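Local coordinates for testis-expressed protein 101 (PDB 7BPS), which acts in fertilization by controlling sperm binding to the zona pellucida and sperm migration into the oviduct, probably through the adhesion molecule ADAM3, at residues T12-D17 / R21-T26; V42-A47 / T52-S57; F70-Y73 / L79-I82; A81-N86 / D178-M183; Q146-F151 / D157-V162. One frame throughout, in Å; residues are numbered along the deposited sequence.

Contact 1. Residues T12-D17 / R21-T26. With NAG (2-acetamido-2-deoxy-beta-D-glucopyranose), chain C.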
# COMPACT_ATOMS: atom_id res chain seq x y z
N THR A 12 -10.79 0.31 -4.35
CA THR A 12 -11.00 1.35 -3.30
C THR A 12 -9.66 1.99 -2.94
O THR A 12 -8.61 1.32 -2.97
CB THR A 12 -11.70 0.78 -2.06
OG1 THR A 12 -10.79 -0.07 -1.36
CG2 THR A 12 -12.95 -0.01 -2.42
N LEU A 13 -9.74 3.28 -2.67
CA LEU A 13 -8.69 4.12 -2.07
C LEU A 13 -9.32 4.77 -0.83
O LEU A 13 -10.40 5.34 -0.95
CB LEU A 13 -8.27 5.18 -3.09
CG LEU A 13 -7.73 4.70 -4.44
CD1 LEU A 13 -7.68 5.84 -5.44
CD2 LEU A 13 -6.36 4.07 -4.31
N SER A 14 -8.65 4.74 0.30
CA SER A 14 -9.15 5.36 1.55
C SER A 14 -8.01 5.68 2.50
O SER A 14 -6.90 5.07 2.39
CB SER A 14 -10.17 4.49 2.22
OG SER A 14 -9.65 3.19 2.48
N LEU A 15 -8.27 6.65 3.36
CA LEU A 15 -7.48 6.93 4.59
C LEU A 15 -8.23 6.32 5.76
O LEU A 15 -9.43 6.53 5.87
CB LEU A 15 -7.36 8.43 4.79
CG LEU A 15 -6.39 9.14 3.88
CD1 LEU A 15 -6.49 10.64 4.14
CD2 LEU A 15 -4.99 8.64 4.15
N GLU A 16 -7.53 5.60 6.60
CA GLU A 16 -8.13 4.60 7.51
C GLU A 16 -7.46 4.85 8.87
O GLU A 16 -6.19 4.98 8.92
CB GLU A 16 -7.88 3.27 6.81
CG GLU A 16 -9.07 2.37 6.60
CD GLU A 16 -10.34 2.92 6.01
OE1 GLU A 16 -10.50 2.85 4.79
OE2 GLU A 16 -11.21 3.26 6.81
N ASP A 17 -8.28 5.03 9.90
CA ASP A 17 -7.83 5.18 11.31
C ASP A 17 -7.17 3.88 11.77
O ASP A 17 -6.01 3.93 12.21
CB ASP A 17 -9.00 5.61 12.19
CG ASP A 17 -9.31 7.06 11.96
OD1 ASP A 17 -8.34 7.79 11.65
OD2 ASP A 17 -10.49 7.46 12.04
N ARG A 21 -8.70 -3.29 12.27
CA ARG A 21 -10.00 -3.57 12.96
C ARG A 21 -11.17 -3.43 11.97
O ARG A 21 -11.94 -4.38 11.83
CB ARG A 21 -10.21 -2.61 14.14
CG ARG A 21 -9.88 -3.16 15.53
CD ARG A 21 -10.76 -2.56 16.63
NE ARG A 21 -10.63 -1.11 16.80
CZ ARG A 21 -11.55 -0.18 16.47
NH1 ARG A 21 -11.29 1.10 16.67
NH2 ARG A 21 -12.71 -0.53 15.94
N THR A 22 -11.30 -2.27 11.32
CA THR A 22 -12.57 -1.73 10.78
C THR A 22 -12.81 -2.08 9.30
O THR A 22 -13.97 -2.05 8.88
CB THR A 22 -12.58 -0.21 10.96
OG1 THR A 22 -11.49 0.30 10.18
CG2 THR A 22 -12.46 0.18 12.41
N PHE A 23 -11.76 -2.38 8.53
CA PHE A 23 -11.82 -2.46 7.05
C PHE A 23 -12.57 -3.71 6.63
O PHE A 23 -12.09 -4.81 6.95
CB PHE A 23 -10.42 -2.48 6.43
CG PHE A 23 -10.40 -2.17 4.97
CD1 PHE A 23 -10.55 -3.18 4.03
CD2 PHE A 23 -10.19 -0.88 4.53
CE1 PHE A 23 -10.51 -2.90 2.67
CE2 PHE A 23 -10.15 -0.60 3.17
CZ PHE A 23 -10.30 -1.61 2.24
N ASN A 24 -13.70 -3.53 5.96
CA ASN A 24 -14.51 -4.61 5.34
C ASN A 24 -14.15 -4.72 3.84
O ASN A 24 -14.60 -3.86 3.07
CB ASN A 24 -16.01 -4.40 5.55
CG ASN A 24 -16.83 -5.60 5.15
OD1 ASN A 24 -16.32 -6.47 4.44
ND2 ASN A 24 -18.07 -5.69 5.61
N TRP A 25 -13.43 -5.78 3.46
CA TRP A 25 -12.93 -6.03 2.07
C TRP A 25 -13.89 -6.93 1.25
O TRP A 25 -13.64 -7.09 0.04
CB TRP A 25 -11.53 -6.65 2.15
CG TRP A 25 -10.69 -6.46 0.93
CD1 TRP A 25 -10.98 -5.71 -0.17
CD2 TRP A 25 -9.37 -6.99 0.72
NE1 TRP A 25 -9.95 -5.77 -1.06
CE2 TRP A 25 -8.95 -6.54 -0.54
CE3 TRP A 25 -8.52 -7.81 1.47
CZ2 TRP A 25 -7.70 -6.85 -1.05
CZ3 TRP A 25 -7.29 -8.14 0.95
CH2 TRP A 25 -6.88 -7.66 -0.29
N THR A 26 -14.92 -7.50 1.88
CA THR A 26 -15.99 -8.27 1.19
C THR A 26 -16.64 -7.37 0.12
O THR A 26 -17.09 -6.27 0.44
CB THR A 26 -17.02 -8.81 2.19
OG1 THR A 26 -16.31 -9.63 3.12
CG2 THR A 26 -18.14 -9.61 1.54
C1 NAG C . -18.94 -6.82 5.35
C2 NAG C . -19.36 -7.56 6.65
C3 NAG C . -20.17 -8.82 6.29
C4 NAG C . -21.37 -8.42 5.44
C5 NAG C . -20.84 -7.72 4.17
C6 NAG C . -22.02 -7.44 3.25
C7 NAG C . -18.15 -7.52 8.86
C8 NAG C . -17.04 -8.13 9.68
N2 NAG C . -18.24 -7.92 7.56
O3 NAG C . -20.68 -9.53 7.42
O4 NAG C . -22.19 -9.58 5.16
O5 NAG C . -20.08 -6.53 4.50
O6 NAG C . -21.77 -6.33 2.40
O7 NAG C . -18.92 -6.72 9.39
O HOH W 1 -12.47 0.96 7.43
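In the first finger of the N-terminal Ly6/uPAR domain, strand 6-16 turns through the short helix 19-22, and Phe23, the first residue to leave helical geometry, comes back to lie beside Thr12, Ser14 and Glu16. Its ring meets all three with its edge. CZ lies 3.9 Å from Thr12 OG1, CE2 lies 3.9 Å from Ser14 OG in the ring plane, and CD2 lies 3.8 Å from Glu16 OE1. The Glu16 side chain, bent at chi2, runs at about a right angle to the Phe23 side chain and brings OE1 to the ring edge, the carboxylate and ring planes 77° apart. A water links the two segments, joined weakly to Glu16 OE2 and at 3.0 Å to Thr22 OG1, which also bonds to Asp18 O. Further on, Asn24 makes an Asx turn, its OD1 accepting from Thr26 N at 3.1 Å, while its ND2 is covalently bound to C1 of an N-acetylglucosamine, the start of an N-linked glycan. Strand 6-16 lies between strands 29-31 and 52-61; Val54 of the latter also touches the Phe23 ring. Trp25 reaches on to Glu40 and Val42 of strand 37-46 and makes a cation-pi contact with Lys58.

Contact 2. Residues V42-A47 / T52-S57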
# COMPACT_ATOMS: atom_id res chain seq x y z
N VAL A 42 -3.86 -5.75 -1.47
CA VAL A 42 -3.99 -4.50 -0.68
C VAL A 42 -2.60 -4.00 -0.35
O VAL A 42 -1.75 -4.83 -0.03
CB VAL A 42 -4.83 -4.75 0.58
CG1 VAL A 42 -4.27 -5.86 1.47
CG2 VAL A 42 -5.03 -3.47 1.35
N LEU A 43 -2.39 -2.69 -0.43
CA LEU A 43 -1.17 -1.98 -0.00
C LEU A 43 -1.58 -0.97 1.06
O LEU A 43 -2.56 -0.25 0.84
CB LEU A 43 -0.54 -1.29 -1.21
CG LEU A 43 0.73 -0.48 -0.94
CD1 LEU A 43 1.81 -1.29 -0.28
CD2 LEU A 43 1.26 0.09 -2.23
N LEU A 44 -0.85 -0.93 2.18
CA LEU A 44 -1.12 -0.02 3.32
C LEU A 44 0.12 0.81 3.57
O LEU A 44 1.19 0.24 3.69
CB LEU A 44 -1.49 -0.84 4.57
CG LEU A 44 -2.76 -1.69 4.41
CD1 LEU A 44 -2.43 -3.13 4.05
CD2 LEU A 44 -3.60 -1.65 5.67
N ILE A 45 -0.03 2.13 3.61
CA ILE A 45 1.11 3.07 3.82
C ILE A 45 0.74 4.07 4.92
O ILE A 45 -0.36 4.65 4.87
CB ILE A 45 1.48 3.78 2.51
CG1 ILE A 45 1.74 2.78 1.39
CG2 ILE A 45 2.66 4.69 2.74
CD1 ILE A 45 1.67 3.37 0.00
N LYS A 46 1.68 4.26 5.84
CA LYS A 46 1.51 5.03 7.09
C LYS A 46 2.80 5.81 7.33
O LYS A 46 3.89 5.27 7.05
CB LYS A 46 1.28 4.00 8.20
CG LYS A 46 0.72 4.53 9.50
CD LYS A 46 0.94 3.58 10.64
CE LYS A 46 0.23 4.07 11.89
NZ LYS A 46 0.69 5.43 12.28
N ALA A 47 2.69 7.03 7.84
CA ALA A 47 3.84 7.71 8.48
C ALA A 47 3.60 7.70 9.99
O ALA A 47 2.54 7.30 10.41
CB ALA A 47 4.04 9.11 7.94
N THR A 52 -3.67 5.67 7.76
CA THR A 52 -3.07 4.69 6.83
C THR A 52 -3.79 4.82 5.48
O THR A 52 -5.05 4.76 5.46
CB THR A 52 -3.18 3.28 7.41
OG1 THR A 52 -2.40 3.28 8.59
CG2 THR A 52 -2.66 2.22 6.47
N VAL A 53 -3.02 5.00 4.41
CA VAL A 53 -3.56 4.93 3.03
C VAL A 53 -3.77 3.45 2.69
O VAL A 53 -2.86 2.66 2.92
CB VAL A 53 -2.61 5.63 2.04
CG1 VAL A 53 -3.15 5.61 0.62
CG2 VAL A 53 -2.35 7.05 2.47
N VAL A 54 -4.94 3.11 2.18
CA VAL A 54 -5.30 1.73 1.77
C VAL A 54 -5.71 1.75 0.28
O VAL A 54 -6.73 2.43 -0.07
CB VAL A 54 -6.38 1.15 2.69
CG1 VAL A 54 -6.66 -0.28 2.37
CG2 VAL A 54 -5.97 1.26 4.14
N LEU A 55 -4.88 1.10 -0.55
CA LEU A 55 -5.17 0.75 -1.96
C LEU A 55 -5.54 -0.74 -1.96
O LEU A 55 -4.65 -1.59 -1.72
CB LEU A 55 -3.95 1.04 -2.85
CG LEU A 55 -3.42 2.48 -2.79
CD1 LEU A 55 -2.30 2.61 -1.76
CD2 LEU A 55 -2.92 2.97 -4.14
N ALA A 56 -6.82 -1.04 -2.15
CA ALA A 56 -7.41 -2.39 -2.12
C ALA A 56 -8.06 -2.72 -3.47
O ALA A 56 -9.00 -2.00 -3.91
CB ALA A 56 -8.39 -2.53 -0.98
N SER A 57 -7.57 -3.79 -4.10
CA SER A 57 -8.01 -4.29 -5.41
C SER A 57 -8.47 -5.74 -5.31
O SER A 57 -7.71 -6.57 -4.81
CB SER A 57 -6.92 -4.16 -6.42
OG SER A 57 -7.30 -4.85 -7.58
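The flat groups here are peptide units: those around Leu43 and Leu55, and around Ile45 and Val53, hydrogen-bond in pairs across the two strands, with side chains standing on both faces of the sheet they build. One face carries Val42, Leu44 and Lys46 beside Ala56, Val54 and Thr52; the other carries Leu43 and Ile45 beside Leu55 and Val53. Leu43 N donates to Leu55 O at 2.8 Å and Leu55 N returns the bond to Leu43 O, while Val53 N reaches Ile45 O at 2.7 Å and Ile45 N reaches Val53 O at 3.0 Å. Between these bonded pairs, CA-H groups close on the same oxygens, as with Leu44 CA and Val53 O at 3.2 Å. Val42 directs CG2 anti to its backbone N, towards strand 52-57, where it meets Val54 CG1 at 3.7 Å. Leu44 and Val54 run alongside each other, Leu44 CD2 4.1 Å from Val54 CG2, and Leu44 CB packs on Thr52 CG2 at 3.8 Å. The aliphatic stem of Lys46 passes Thr52 OG1, with CG 3.5 Å from it, before NZ turns back towards Ala47 O. On the opposite face, Leu43, Ile45 and Leu55 pack against Phe151 and Leu149 of the second domain. Two long antiparallel strands joined by a short connection form the central hairpin of a Ly6/uPAR three-finger fold, here the middle of the first domain's sheet.

Contact 3. Residues F70-Y73 / L79-I82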
# COMPACT_ATOMS: atom_id res chain seq x y z
N PHE A 70 3.15 -11.75 0.98
CA PHE A 70 3.14 -10.71 2.03
C PHE A 70 4.48 -9.98 1.99
O PHE A 70 5.51 -10.64 2.12
CB PHE A 70 2.89 -11.29 3.43
CG PHE A 70 3.05 -10.28 4.53
CD1 PHE A 70 4.31 -9.98 5.05
CD2 PHE A 70 1.95 -9.57 5.00
CE1 PHE A 70 4.47 -9.02 6.05
CE2 PHE A 70 2.11 -8.62 6.01
CZ PHE A 70 3.37 -8.35 6.53
N ILE A 71 4.49 -8.66 1.81
CA ILE A 71 5.75 -7.88 1.76
C ILE A 71 5.66 -6.71 2.75
O ILE A 71 4.66 -5.96 2.73
CB ILE A 71 6.06 -7.40 0.33
CG1 ILE A 71 6.24 -8.58 -0.62
CG2 ILE A 71 7.28 -6.48 0.31
CD1 ILE A 71 6.26 -8.20 -2.08
N GLN A 72 6.71 -6.54 3.54
CA GLN A 72 7.01 -5.27 4.23
C GLN A 72 8.12 -4.57 3.45
O GLN A 72 9.28 -5.05 3.45
CB GLN A 72 7.40 -5.54 5.69
CG GLN A 72 7.75 -4.27 6.42
CD GLN A 72 7.77 -4.46 7.91
OE1 GLN A 72 6.81 -4.12 8.60
NE2 GLN A 72 8.90 -4.96 8.39
N TYR A 73 7.78 -3.48 2.76
CA TYR A 73 8.72 -2.75 1.88
C TYR A 73 9.67 -1.97 2.77
O TYR A 73 10.87 -2.02 2.58
CB TYR A 73 7.96 -1.87 0.88
CG TYR A 73 6.99 -2.64 0.03
CD1 TYR A 73 7.37 -3.10 -1.22
CD2 TYR A 73 5.71 -2.94 0.46
CE1 TYR A 73 6.51 -3.85 -2.01
CE2 TYR A 73 4.84 -3.70 -0.32
CZ TYR A 73 5.24 -4.14 -1.56
OH TYR A 73 4.45 -4.90 -2.38
N LEU A 79 7.98 5.70 8.55
CA LEU A 79 7.20 5.21 7.38
C LEU A 79 7.12 3.68 7.44
O LEU A 79 8.13 3.01 7.77
CB LEU A 79 7.87 5.68 6.09
CG LEU A 79 8.09 7.18 5.97
CD1 LEU A 79 8.57 7.51 4.54
CD2 LEU A 79 6.85 7.97 6.36
N VAL A 80 5.95 3.16 7.11
CA VAL A 80 5.65 1.70 7.01
C VAL A 80 4.87 1.50 5.72
O VAL A 80 3.83 2.21 5.53
CB VAL A 80 4.83 1.20 8.21
CG1 VAL A 80 4.58 -0.29 8.12
CG2 VAL A 80 5.49 1.57 9.53
N ALA A 81 5.32 0.57 4.87
CA ALA A 81 4.58 0.14 3.68
C ALA A 81 4.53 -1.39 3.69
O ALA A 81 5.60 -2.01 3.85
CB ALA A 81 5.22 0.72 2.44
N ILE A 82 3.33 -1.96 3.59
CA ILE A 82 3.08 -3.43 3.66
C ILE A 82 2.04 -3.82 2.61
O ILE A 82 1.05 -3.07 2.46
CB ILE A 82 2.60 -3.80 5.07
CG1 ILE A 82 3.76 -3.77 6.07
CG2 ILE A 82 1.89 -5.15 5.05
CD1 ILE A 82 3.34 -3.99 7.52
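Ile82 pushes its side chain between Phe70 and Gln72 of the neighbouring strand. Its CB lies 3.8 Å from Ile71 O, the oxygen that also receives a close CA-H contact from Ile82 CA. There the chain forks. CG2, set anti to the backbone N, goes to the Phe70 ring and meets CE2 at 3.6 Å, approaching obliquely. CG1 takes the other branch, passing 4.0 Å from Gln72 CA, and carries CD1 up to Gln72 OE1 at 3.6 Å, where the extended glutamine chain crosses it. Gln72 and Ile82 stand directly opposite as a non-hydrogen-bonded antiparallel pair, their side chains on one face of this hairpin, the third finger of the N-terminal domain. Beyond them the chain turns a corner at Tyr73, whose N still donates to Ala81 O at 2.8 Å, the donor tilted 30° from the carbonyl plane. The Tyr73 ring presents its edge to Ala81 O and Ile82 N, while Ile71 CG2 rests 3.4 Å above the centre of one face; Tyr73 OH bonds to Ser83 OG. Strand 80-88 is tied on its far flank to strand 37-46, whereas strand 68-72 is outermost in the sheet. Between these segments a single backbone bond is supplemented by apolar packing round Ile82, and further backbone bonds, Ile71 with Ser83 among them, continue the pairing; Gln72 OE1 meets the Ile82 methyl by van der Waals contact alone.

Contact 4. Residues A81-N86 / D178-M183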
# COMPACT_ATOMS: atom_id res chain seq x y z
N ALA A 81 5.32 0.57 4.87
CA ALA A 81 4.58 0.14 3.68
C ALA A 81 4.53 -1.39 3.69
O ALA A 81 5.60 -2.01 3.85
CB ALA A 81 5.22 0.72 2.44
N ILE A 82 3.33 -1.96 3.59
CA ILE A 82 3.08 -3.43 3.66
C ILE A 82 2.04 -3.82 2.61
O ILE A 82 1.05 -3.07 2.46
CB ILE A 82 2.60 -3.80 5.07
CG1 ILE A 82 3.76 -3.77 6.07
CG2 ILE A 82 1.89 -5.15 5.05
CD1 ILE A 82 3.34 -3.99 7.52
N SER A 83 2.20 -4.97 1.95
CA SER A 83 1.19 -5.48 0.99
C SER A 83 0.88 -6.94 1.27
O SER A 83 1.76 -7.68 1.75
CB SER A 83 1.58 -5.24 -0.45
OG SER A 83 2.67 -6.05 -0.81
N TYR A 84 -0.37 -7.31 0.98
CA TYR A 84 -0.86 -8.70 0.86
C TYR A 84 -1.48 -8.89 -0.52
O TYR A 84 -2.32 -8.06 -0.89
CB TYR A 84 -1.91 -8.96 1.94
CG TYR A 84 -2.73 -10.20 1.71
CD1 TYR A 84 -2.34 -11.45 2.17
CD2 TYR A 84 -3.91 -10.11 1.01
CE1 TYR A 84 -3.13 -12.56 1.98
CE2 TYR A 84 -4.70 -11.22 0.79
CZ TYR A 84 -4.32 -12.45 1.28
OH TYR A 84 -5.13 -13.51 1.05
N SER A 85 -1.06 -9.94 -1.24
CA SER A 85 -1.56 -10.28 -2.59
C SER A 85 -1.80 -11.79 -2.68
O SER A 85 -0.84 -12.60 -2.52
CB SER A 85 -0.63 -9.80 -3.66
OG SER A 85 -1.23 -9.90 -4.95
N ASN A 86 -3.06 -12.15 -2.91
CA ASN A 86 -3.51 -13.55 -3.06
C ASN A 86 -4.15 -13.69 -4.44
O ASN A 86 -5.28 -13.23 -4.61
CB ASN A 86 -4.47 -13.95 -1.94
CG ASN A 86 -5.08 -15.31 -2.20
OD1 ASN A 86 -4.54 -16.10 -2.97
ND2 ASN A 86 -6.25 -15.55 -1.64
N ASP A 178 8.54 -2.64 -8.37
CA ASP A 178 7.85 -1.96 -9.49
C ASP A 178 6.37 -2.34 -9.51
O ASP A 178 5.60 -1.75 -10.30
CB ASP A 178 8.32 -2.48 -10.86
CG ASP A 178 9.78 -2.24 -11.17
OD1 ASP A 178 10.38 -1.35 -10.54
OD2 ASP A 178 10.32 -2.96 -12.04
N SER A 179 5.95 -3.38 -8.80
CA SER A 179 4.55 -3.84 -8.97
C SER A 179 4.06 -4.58 -7.74
O SER A 179 4.87 -5.16 -7.00
CB SER A 179 4.36 -4.68 -10.19
OG SER A 179 5.03 -5.90 -10.02
N VAL A 180 2.75 -4.50 -7.57
CA VAL A 180 2.01 -4.96 -6.37
C VAL A 180 0.70 -5.50 -6.91
O VAL A 180 -0.24 -4.69 -7.17
CB VAL A 180 1.82 -3.81 -5.35
CG1 VAL A 180 1.04 -4.25 -4.14
CG2 VAL A 180 3.14 -3.20 -4.92
N GLY A 181 0.64 -6.81 -7.06
CA GLY A 181 -0.46 -7.51 -7.72
C GLY A 181 -0.69 -6.88 -9.09
O GLY A 181 0.25 -6.75 -9.86
N PRO A 182 -1.90 -6.37 -9.39
CA PRO A 182 -2.18 -5.81 -10.71
C PRO A 182 -1.71 -4.36 -10.87
O PRO A 182 -1.88 -3.85 -11.94
CB PRO A 182 -3.71 -5.90 -10.79
CG PRO A 182 -4.16 -5.70 -9.37
CD PRO A 182 -3.06 -6.29 -8.50
N MET A 183 -1.13 -3.76 -9.83
CA MET A 183 -0.73 -2.33 -9.83
C MET A 183 0.75 -2.22 -10.16
O MET A 183 1.52 -3.07 -9.73
CB MET A 183 -0.97 -1.66 -8.47
CG MET A 183 -2.41 -1.59 -8.04
SD MET A 183 -2.56 -0.75 -6.45
CE MET A 183 -2.70 -2.14 -5.33
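Ser83 and Ser85 stand on the same side of their strand and direct their CB atoms toward segment 178-183, while Tyr84 between them points away. Ser83 points at Val180, whose own CB is turned to the side. Ser83 CB lies 3.9 Å from Val180 CG1, the branch that Val180 sets anti to its own backbone N, and Ser83 OG lies 4.1 Å from the same methyl. That OG, tucked between backbone N and carbonyl carbon (chi1 70°), is bonded to Tyr73 OH of the same domain. Ser85 instead extends OG anti to its N (chi1 -169°) and brings it over Gly181, 3.7 Å from CA; this hydroxyl is bonded to Thr41 OG1. The contact joins the two tandem Ly6/uPAR domains, with the third-finger strand 80-88 of the first meeting a tight turn between strands 179-180 and 183-193 of the second. The turn is type II', running from Val180 to Met183, with Gly181 at positive phi. Val180 N donates to Met183 O at 2.9 Å, and Met183 N donates to Val180 O at 3.0 Å. Val180 also packs on Tyr73 and Thr41, and Pro182 touches Gln39 and Thr41 of strand 37-46.

Contact 5. Residues Q146-F151 / D157-V162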
# COMPACT_ATOMS: atom_id res chain seq x y z
N GLN A 146 10.60 12.90 1.62
CA GLN A 146 9.45 13.55 0.95
C GLN A 146 9.28 12.88 -0.41
O GLN A 146 10.14 13.11 -1.27
CB GLN A 146 9.66 15.06 0.79
CG GLN A 146 9.97 15.77 2.10
CD GLN A 146 11.46 15.81 2.38
OE1 GLN A 146 12.24 15.96 1.45
NE2 GLN A 146 11.86 15.67 3.63
N GLY A 147 8.27 12.02 -0.56
CA GLY A 147 8.10 11.20 -1.75
C GLY A 147 6.70 11.26 -2.33
O GLY A 147 5.75 11.75 -1.65
N ARG A 148 6.58 10.74 -3.54
CA ARG A 148 5.33 10.62 -4.32
C ARG A 148 5.33 9.22 -4.91
O ARG A 148 6.35 8.81 -5.49
CB ARG A 148 5.23 11.79 -5.32
CG ARG A 148 3.98 11.82 -6.19
CD ARG A 148 3.63 13.23 -6.66
NE ARG A 148 2.56 13.76 -5.83
CZ ARG A 148 2.65 14.78 -4.97
NH1 ARG A 148 3.77 15.47 -4.80
NH2 ARG A 148 1.57 15.15 -4.31
N LEU A 149 4.23 8.49 -4.70
CA LEU A 149 4.02 7.15 -5.25
C LEU A 149 2.94 7.26 -6.31
O LEU A 149 1.86 7.72 -5.97
CB LEU A 149 3.63 6.18 -4.14
CG LEU A 149 4.68 6.00 -3.04
CD1 LEU A 149 4.21 4.96 -2.05
CD2 LEU A 149 6.04 5.63 -3.61
N GLU A 150 3.26 6.83 -7.52
CA GLU A 150 2.38 6.82 -8.71
C GLU A 150 1.91 5.38 -8.92
O GLU A 150 2.77 4.52 -9.15
CB GLU A 150 3.23 7.32 -9.88
CG GLU A 150 2.51 8.14 -10.89
CD GLU A 150 2.07 9.45 -10.29
OE1 GLU A 150 2.96 10.21 -9.76
OE2 GLU A 150 0.83 9.69 -10.32
N PHE A 151 0.62 5.10 -8.78
CA PHE A 151 0.04 3.76 -9.03
C PHE A 151 -0.79 3.77 -10.32
O PHE A 151 -1.50 4.75 -10.57
CB PHE A 151 -0.80 3.30 -7.85
CG PHE A 151 -0.01 3.18 -6.58
CD1 PHE A 151 0.64 2.00 -6.28
CD2 PHE A 151 0.06 4.23 -5.69
CE1 PHE A 151 1.33 1.88 -5.09
CE2 PHE A 151 0.74 4.10 -4.50
CZ PHE A 151 1.39 2.94 -4.20
N ASP A 157 -5.56 3.59 -10.47
CA ASP A 157 -4.66 4.74 -10.79
C ASP A 157 -4.78 5.79 -9.68
O ASP A 157 -5.92 6.17 -9.36
CB ASP A 157 -4.98 5.33 -12.16
CG ASP A 157 -4.90 4.32 -13.29
OD1 ASP A 157 -3.88 4.29 -13.97
OD2 ASP A 157 -5.88 3.60 -13.47
N ALA A 158 -3.66 6.18 -9.08
CA ALA A 158 -3.62 7.02 -7.86
C ALA A 158 -2.22 7.60 -7.63
O ALA A 158 -1.27 7.04 -8.17
CB ALA A 158 -4.04 6.14 -6.70
N THR A 159 -2.11 8.70 -6.88
CA THR A 159 -0.85 9.18 -6.28
C THR A 159 -1.01 9.26 -4.75
O THR A 159 -2.10 9.65 -4.25
CB THR A 159 -0.42 10.62 -6.61
OG1 THR A 159 -1.54 11.43 -6.95
CG2 THR A 159 0.61 10.71 -7.69
N VAL A 160 0.09 9.00 -4.06
CA VAL A 160 0.21 9.08 -2.59
C VAL A 160 1.41 9.95 -2.30
O VAL A 160 2.52 9.65 -2.82
CB VAL A 160 0.32 7.68 -1.97
CG1 VAL A 160 0.38 7.78 -0.46
CG2 VAL A 160 -0.82 6.78 -2.43
N GLN A 161 1.19 11.03 -1.55
CA GLN A 161 2.30 11.83 -1.00
C GLN A 161 2.62 11.30 0.41
O GLN A 161 1.66 11.06 1.21
CB GLN A 161 1.93 13.30 -1.01
CG GLN A 161 3.04 14.15 -0.43
CD GLN A 161 2.97 15.58 -0.87
OE1 GLN A 161 3.96 16.13 -1.34
NE2 GLN A 161 1.82 16.20 -0.70
N VAL A 162 3.92 11.08 0.67
CA VAL A 162 4.43 10.49 1.94
C VAL A 162 5.65 11.30 2.38
O VAL A 162 6.66 11.35 1.61
CB VAL A 162 4.78 9.01 1.78
CG1 VAL A 162 5.20 8.42 3.12
CG2 VAL A 162 3.66 8.21 1.18
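Arg148 sets CG anti to its backbone N and then bends at chi3 (-101°), which brings its guanidinium alongside Gln161, the guanidinium and amide planes 56° apart. Gln161 CB lies over one face of the group, 3.8 Å from Arg148 NH2. NH2 itself is bonded to Gly127 O. These residues line one face of an antiparallel hairpin, strands 143-152 and 158-163, the central finger of the second Ly6/uPAR domain. On the other face Phe151 turns CG anti to its carbonyl carbon and presents the ring edge to Val160, with Phe151 CE2 3.7 Å from Val160 CG2; Leu149 CB and Val160 CB lie 4.2 Å apart beside it. This apolar face packs against the first domain, where Val162 touches Ile45 and Val160 touches Val53. Gly147 pairs with Val162, Leu149 with Val160 and Phe151 with Ala158, each through two backbone hydrogen bonds. Gly147 N reaches Val162 O and Leu149 N reaches Val160 O, both at 2.8 Å. Both end pairs are lopsided: Val162 N and Ala158 N lie above the carbonyl planes of their acceptors, Gly147 O and Phe151 O. Phe151 N meets Ala158 O at 2.8 Å, whereas in the return bond Ala158 N sits 3.0 Å from Phe151 O and 36° out of its carbonyl plane.

From the N terminus, contact 1 closes the short loop through helix 19-22, contact 2 the hairpin of strands 37-46 and 52-61, and contact 3 the hairpin of strands 68-72 and 80-88. These three follow in series and all reach one sheet: probable backbone hydrogen bonds from Val54 N to Ser14 O and from Thr52 N to Glu16 O join contact 1 to contact 2, and one from Leu44 N to Ile82 O joins contact 2 to contact 3. Contact 4 begins on Ala81 and Ile82, where contact 3 ends, and spans about ninety residues to tie the first domain to the second. Contact 5, the hairpin of the second domain, nests inside that span and packs on contact 2 across the domain interface.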